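Local coordinates for uncharacterized protein (Leptospirillum rubarum, PDB 3O2I) that is of unknown function, belongs to an uncharacterised family (DUF6840), and forms a two-chain assembly whose beta-sheet runs on from one subunit into the other, at residues I29-S34 / R42-H47. Sequence-based numbering, arbitrary orientation.
Sequences IYELVS and RIYLLH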
loop_
_atom_site.group_PDB
_atom_site.type_symbol
_atom_site.label_atom_id
_atom_site.label_comp_id
_atom_site.label_asym_id
_atom_site.label_seq_id
_atom_site.Cartn_x
_atom_site.Cartn_y
_atom_site.Cartn_z
ATOM N N ILE B 29 5.588 2.332 4.725
ATOM C CA ILE B 29 4.419 2.951 4.113
ATOM C C ILE B 29 3.384 3.383 5.150
ATOM O O ILE B 29 2.974 2.573 5.990
ATOM C CB ILE B 29 3.734 1.933 3.151
ATOM C CG1 ILE B 29 4.755 1.412 2.111
ATOM C CG2 ILE B 29 2.510 2.551 2.510
ATOM C CD1 ILE B 29 4.206 0.304 1.186
ATOM N N TYR B 30 2.946 4.642 5.067
ATOM C CA TYR B 30 1.916 5.177 5.953
ATOM C C TYR B 30 0.727 5.672 5.144
ATOM O O TYR B 30 0.832 6.632 4.380
ATOM C CB TYR B 30 2.495 6.275 6.880
ATOM C CG TYR B 30 3.534 5.668 7.771
ATOM C CD1 TYR B 30 3.198 5.166 9.017
ATOM C CD2 TYR B 30 4.835 5.513 7.330
ATOM C CE1 TYR B 30 4.141 4.546 9.808
ATOM C CE2 TYR B 30 5.782 4.909 8.118
ATOM C CZ TYR B 30 5.425 4.418 9.349
ATOM O OH TYR B 30 6.366 3.796 10.120
ATOM N N GLU B 31 -0.403 4.999 5.314
ATOM C CA GLU B 31 -1.608 5.359 4.592
ATOM C C GLU B 31 -2.633 6.121 5.446
ATOM O O GLU B 31 -2.889 5.767 6.594
ATOM C CB GLU B 31 -2.259 4.110 4.012
ATOM C CG GLU B 31 -3.472 4.388 3.160
ATOM C CD GLU B 31 -4.172 3.101 2.724
ATOM O OE1 GLU B 31 -3.843 2.029 3.274
ATOM O OE2 GLU B 31 -5.039 3.169 1.829
ATOM N N LEU B 32 -3.227 7.151 4.848
ATOM C CA LEU B 32 -4.320 7.910 5.455
ATOM C C LEU B 32 -5.561 7.738 4.599
ATOM O O LEU B 32 -5.527 7.948 3.380
ATOM C CB LEU B 32 -3.959 9.394 5.536
ATOM C CG LEU B 32 -2.760 9.795 6.397
ATOM C CD1 LEU B 32 -2.321 11.214 6.087
ATOM C CD2 LEU B 32 -3.067 9.651 7.872
ATOM N N VAL B 33 -6.660 7.358 5.234
ATOM C CA VAL B 33 -7.886 7.067 4.506
ATOM C C VAL B 33 -9.038 8.000 4.914
ATOM O O VAL B 33 -9.307 8.194 6.099
ATOM C CB VAL B 33 -8.316 5.612 4.734
ATOM C CG1 VAL B 33 -9.632 5.330 4.032
ATOM C CG2 VAL B 33 -7.209 4.629 4.256
ATOM N N SER B 34 -9.708 8.572 3.920
ATOM C CA SER B 34 -10.963 9.284 4.136
ATOM C C SER B 34 -12.085 8.405 3.612
ATOM O O SER B 34 -12.280 8.281 2.405
ATOM C CB SER B 34 -10.960 10.639 3.419
ATOM O OG SER B 34 -12.232 11.270 3.473
ATOM N N ARG B 42 -7.521 7.896 -0.583
ATOM C CA ARG B 42 -6.395 7.149 -0.051
ATOM C C ARG B 42 -5.079 7.869 -0.338
ATOM O O ARG B 42 -4.747 8.153 -1.487
ATOM C CB ARG B 42 -6.376 5.712 -0.596
ATOM C CG ARG B 42 -7.362 4.792 0.112
ATOM C CD ARG B 42 -7.493 3.419 -0.540
ATOM N NE ARG B 42 -8.589 2.683 0.079
ATOM C CZ ARG B 42 -8.463 1.896 1.147
ATOM N NH1 ARG B 42 -9.533 1.283 1.648
ATOM N NH2 ARG B 42 -7.274 1.710 1.714
ATOM N N ILE B 43 -4.348 8.180 0.728
ATOM C CA ILE B 43 -3.054 8.830 0.612
ATOM C C ILE B 43 -2.010 7.871 1.134
ATOM O O ILE B 43 -2.116 7.376 2.257
ATOM C CB ILE B 43 -2.962 10.108 1.462
ATOM C CG1 ILE B 43 -4.182 11.000 1.248
ATOM C CG2 ILE B 43 -1.670 10.857 1.152
ATOM C CD1 ILE B 43 -4.011 12.005 0.135
ATOM N N TYR B 44 -1.001 7.613 0.317
ATOM C CA TYR B 44 0.081 6.717 0.703
ATOM C C TYR B 44 1.341 7.530 0.871
ATOM O O TYR B 44 1.819 8.131 -0.090
ATOM C CB TYR B 44 0.295 5.634 -0.377
ATOM C CG TYR B 44 -0.907 4.733 -0.555
ATOM C CD1 TYR B 44 -1.099 3.636 0.274
ATOM C CD2 TYR B 44 -1.858 4.991 -1.534
ATOM C CE1 TYR B 44 -2.201 2.814 0.131
ATOM C CE2 TYR B 44 -2.964 4.161 -1.695
ATOM C CZ TYR B 44 -3.128 3.080 -0.854
ATOM O OH TYR B 44 -4.218 2.247 -0.999
ATOM N N LEU B 45 1.881 7.542 2.086
ATOM C CA LEU B 45 3.134 8.243 2.369
ATOM C C LEU B 45 4.260 7.255 2.655
ATOM O O LEU B 45 4.040 6.193 3.222
ATOM C CB LEU B 45 2.975 9.160 3.576
ATOM C CG LEU B 45 1.862 10.209 3.527
ATOM C CD1 LEU B 45 1.949 11.087 4.776
ATOM C CD2 LEU B 45 1.970 11.057 2.279
ATOM N N LEU B 46 5.471 7.630 2.279
ATOM C CA LEU B 46 6.640 6.795 2.495
ATOM C C LEU B 46 7.576 7.467 3.467
ATOM O O LEU B 46 7.720 8.684 3.439
ATOM C CB LEU B 46 7.396 6.603 1.176
ATOM C CG LEU B 46 6.969 5.499 0.220
ATOM C CD1 LEU B 46 5.613 4.945 0.613
ATOM C CD2 LEU B 46 7.002 6.000 -1.229
ATOM N N HIS B 47 8.226 6.676 4.310
ATOM C CA HIS B 47 9.303 7.192 5.152
ATOM C C HIS B 47 10.416 6.157 5.274
ATOM O O HIS B 47 10.153 4.958 5.293
ATOM C CB HIS B 47 8.790 7.565 6.542
ATOM C CG HIS B 47 9.643 8.571 7.245
ATOM N ND1 HIS B 47 10.889 8.266 7.752
ATOM C CD2 HIS B 47 9.435 9.882 7.519
ATOM C CE1 HIS B 47 11.412 9.346 8.306
ATOM N NE2 HIS B 47 10.556 10.342 8.170
#
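Glu31 OE2 is met by two side chains of the partner strand: Arg42 NH2 makes a salt bridge to it at 2.7 Å, and Tyr44 OH lies 3.1 Å away. The setting is an antiparallel beta hairpin of strands 28-35 and 41-47, with Glu31 facing Tyr44 as a non-hydrogen-bonded pair. With CG anti to the backbone N (chi1 -176°) and the chain extended beyond it, Glu31 lies alongside the Tyr44 ring, its CD 3.3 Å from CE1. The guanidinium N-H reaches OE2 on the syn side, out of the carboxylate plane, in a bent bond (142°), while Val33 CG2 covers one guanidinium face. The negative charge would probably be stabilised by this arginine. On the sheet face shared with Glu31 and Tyr44, Ile29 CG1 packs beside Leu46 CD1.

Tyr30, Leu32, Ile43 and Leu45 project from the reverse face, where helices 53-63 and 72-87 cover the two leucines between them. Tyr30 stands edge-to-face with Phe56 and Trp51, its OH hydrogen-bonded to Trp51 N. Strand 28-35 also pairs in parallel with a strand of the second subunit, carrying the sheet across the interface. Within the hairpin, reciprocal backbone bonds join Leu32 to Ile43 and Tyr30 to Leu45; the nearly straight Tyr30 N to Leu45 O bond measures 2.6 Å, and the same Leu45 O receives a CA-H...O contact from Ile29 CA at 3.4 Å.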